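Serine--tRNA ligase (Pyrococcus horikoshii, PDB 2DQ0) attaches serine to its cognate tRNA at the expense of ATP, and probably also charges the selenocysteine tRNA with serine, working as a class II synthetase homodimer. Local coordinates at residues E333-Y338 and I430-W435. Sequence-based numbering, arbitrary orientation.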
loop_
_atom_site.group_PDB
_atom_site.type_symbol
_atom_site.label_atom_id
_atom_site.label_comp_id
_atom_site.label_asym_id
_atom_site.label_seq_id
_atom_site.Cartn_x
_atom_site.Cartn_y
_atom_site.Cartn_z
ATOM N N GLU A 333 -9.677 24.027 13.578
ATOM C CA GLU A 333 -8.974 23.663 14.814
ATOM C C GLU A 333 -7.452 23.646 14.574
ATOM O O GLU A 333 -6.654 23.984 15.457
ATOM C CB GLU A 333 -9.456 22.303 15.337
ATOM C CG GLU A 333 -10.963 22.282 15.666
ATOM C CD GLU A 333 -11.352 21.261 16.739
ATOM O OE1 GLU A 333 -11.928 20.201 16.396
ATOM O OE2 GLU A 333 -11.078 21.532 17.928
ATOM N N LEU A 334 -7.064 23.249 13.365
ATOM C CA LEU A 334 -5.669 23.194 12.961
ATOM C C LEU A 334 -5.164 24.620 12.693
ATOM O O LEU A 334 -3.990 24.826 12.356
ATOM C CB LEU A 334 -5.548 22.337 11.699
ATOM C CG LEU A 334 -4.925 20.948 11.815
ATOM C CD1 LEU A 334 -4.906 20.509 13.231
ATOM C CD2 LEU A 334 -5.673 19.969 10.950
ATOM N N GLU A 335 -6.068 25.590 12.843
ATOM C CA GLU A 335 -5.765 27.008 12.644
ATOM C C GLU A 335 -5.187 27.261 11.248
ATOM O O GLU A 335 -4.145 27.916 11.093
ATOM C CB GLU A 335 -4.770 27.494 13.709
ATOM C CG GLU A 335 -5.184 27.257 15.161
ATOM C CD GLU A 335 -4.079 27.612 16.158
ATOM O OE1 GLU A 335 -3.998 26.979 17.243
ATOM O OE2 GLU A 335 -3.285 28.534 15.858
ATOM N N ILE A 336 -5.868 26.740 10.231
ATOM C CA ILE A 336 -5.408 26.923 8.860
ATOM C C ILE A 336 -6.398 27.754 8.055
ATOM O O ILE A 336 -7.503 27.298 7.739
ATOM C CB ILE A 336 -5.187 25.567 8.132
ATOM C CG1 ILE A 336 -4.169 24.713 8.903
ATOM C CG2 ILE A 336 -4.653 25.823 6.716
ATOM C CD1 ILE A 336 -2.741 25.305 8.949
ATOM N N PRO A 337 -6.013 28.987 7.706
ATOM C CA PRO A 337 -6.935 29.822 6.933
ATOM C C PRO A 337 -7.193 29.175 5.563
ATOM O O PRO A 337 -6.320 28.542 4.984
ATOM C CB PRO A 337 -6.224 31.180 6.886
ATOM C CG PRO A 337 -4.759 30.796 6.903
ATOM C CD PRO A 337 -4.697 29.633 7.885
ATOM N N TYR A 338 -8.409 29.326 5.059
ATOM C CA TYR A 338 -8.786 28.694 3.805
ATOM C C TYR A 338 -9.989 29.389 3.192
ATOM O O TYR A 338 -10.552 30.335 3.751
ATOM C CB TYR A 338 -9.152 27.226 4.077
ATOM C CG TYR A 338 -10.415 27.039 4.922
ATOM C CD1 TYR A 338 -11.681 27.105 4.344
ATOM C CD2 TYR A 338 -10.340 26.840 6.308
ATOM C CE1 TYR A 338 -12.848 26.985 5.112
ATOM C CE2 TYR A 338 -11.507 26.717 7.096
ATOM C CZ TYR A 338 -12.757 26.796 6.488
ATOM O OH TYR A 338 -13.912 26.728 7.248
ATOM N N ILE A 430 3.106 23.854 16.305
ATOM C CA ILE A 430 2.032 22.950 15.951
ATOM C C ILE A 430 0.774 23.343 16.723
ATOM O O ILE A 430 0.830 23.630 17.903
ATOM C CB ILE A 430 2.455 21.429 16.137
ATOM C CG1 ILE A 430 1.723 20.798 17.290
ATOM C CG2 ILE A 430 3.950 21.287 16.294
ATOM C CD1 ILE A 430 0.437 20.205 16.840
ATOM N N PRO A 431 -0.374 23.402 16.031
ATOM C CA PRO A 431 -1.685 23.764 16.594
ATOM C C PRO A 431 -1.977 23.052 17.913
ATOM O O PRO A 431 -1.830 21.835 18.004
ATOM C CB PRO A 431 -2.668 23.335 15.507
ATOM C CG PRO A 431 -1.860 23.429 14.244
ATOM C CD PRO A 431 -0.502 22.922 14.640
ATOM N N LYS A 432 -2.425 23.807 18.913
ATOM C CA LYS A 432 -2.732 23.261 20.242
ATOM C C LYS A 432 -3.599 21.983 20.218
ATOM O O LYS A 432 -3.371 21.059 20.981
ATOM C CB LYS A 432 -3.407 24.350 21.112
ATOM C CG LYS A 432 -2.657 25.700 21.058
ATOM C CD LYS A 432 -3.451 26.884 21.651
ATOM C CE LYS A 432 -2.846 28.263 21.274
ATOM N NZ LYS A 432 -1.542 28.575 21.927
ATOM N N VAL A 433 -4.579 21.934 19.335
ATOM C CA VAL A 433 -5.450 20.778 19.249
ATOM C C VAL A 433 -4.692 19.468 19.059
ATOM O O VAL A 433 -5.185 18.419 19.473
ATOM C CB VAL A 433 -6.439 20.895 18.072
ATOM C CG1 VAL A 433 -7.620 19.962 18.299
ATOM C CG2 VAL A 433 -6.888 22.332 17.913
ATOM N N LEU A 434 -3.518 19.521 18.428
ATOM C CA LEU A 434 -2.734 18.303 18.188
ATOM C C LEU A 434 -1.744 17.939 19.292
ATOM O O LEU A 434 -1.209 16.828 19.299
ATOM C CB LEU A 434 -1.975 18.386 16.849
ATOM C CG LEU A 434 -2.798 18.598 15.577
ATOM C CD1 LEU A 434 -1.911 18.853 14.398
ATOM C CD2 LEU A 434 -3.675 17.387 15.340
ATOM N N TRP A 435 -1.495 18.857 20.221
ATOM C CA TRP A 435 -0.545 18.600 21.313
ATOM C C TRP A 435 -0.798 17.280 22.066
ATOM O O TRP A 435 0.149 16.594 22.472
ATOM C CB TRP A 435 -0.554 19.752 22.319
ATOM C CG TRP A 435 -0.073 21.078 21.799
ATOM C CD1 TRP A 435 0.429 21.350 20.559
ATOM C CD2 TRP A 435 -0.042 22.311 22.519
ATOM N NE1 TRP A 435 0.772 22.676 20.461
ATOM C CE2 TRP A 435 0.494 23.290 21.651
ATOM C CE3 TRP A 435 -0.418 22.686 23.815
ATOM C CZ2 TRP A 435 0.666 24.621 22.039
ATOM C CZ3 TRP A 435 -0.251 24.006 24.200
ATOM C CH2 TRP A 435 0.287 24.961 23.315
#
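Leu334 and Leu434 meet through their methyl ends, crossing at about a right angle, with CD1 of Leu334 3.6 Å from CD1 of Leu434. This buried pair is the tight part of a contact that shows how a helix end can be packed without a hydrogen bond across it. The end in question, that of helix 316-333, closes in a Schellman motif at Glu335, whose phi is positive (56°). Pro431 lies against the last turn, its CB and CG over the carbonyl of Leu334, an oxygen that accepts a hydrogen bond from His421. Beside it, Val433 has CG2 anti to its carbonyl carbon, which brings that methyl to CB of Glu333 (3.6 Å); Phe202 and Arg206 of helix 190-209 also touch the valine. An alanine in place of Val433 would probably leave a gap beside Glu333 and Phe202. Packing is looser toward solvent, where OE1 of Glu335 stays 5.5 Å from NZ of the exposed Lys432, an attraction at most, while the carboxylate of Glu333 turns to a salt bridge with Arg206. The chemistry thus implies that van der Waals packing, partly of methyl and ring carbons against backbone carbonyls, joins the end of helix 316-333 to the loop between strand 428-429 and helix 435-438, charge probably adding little directly.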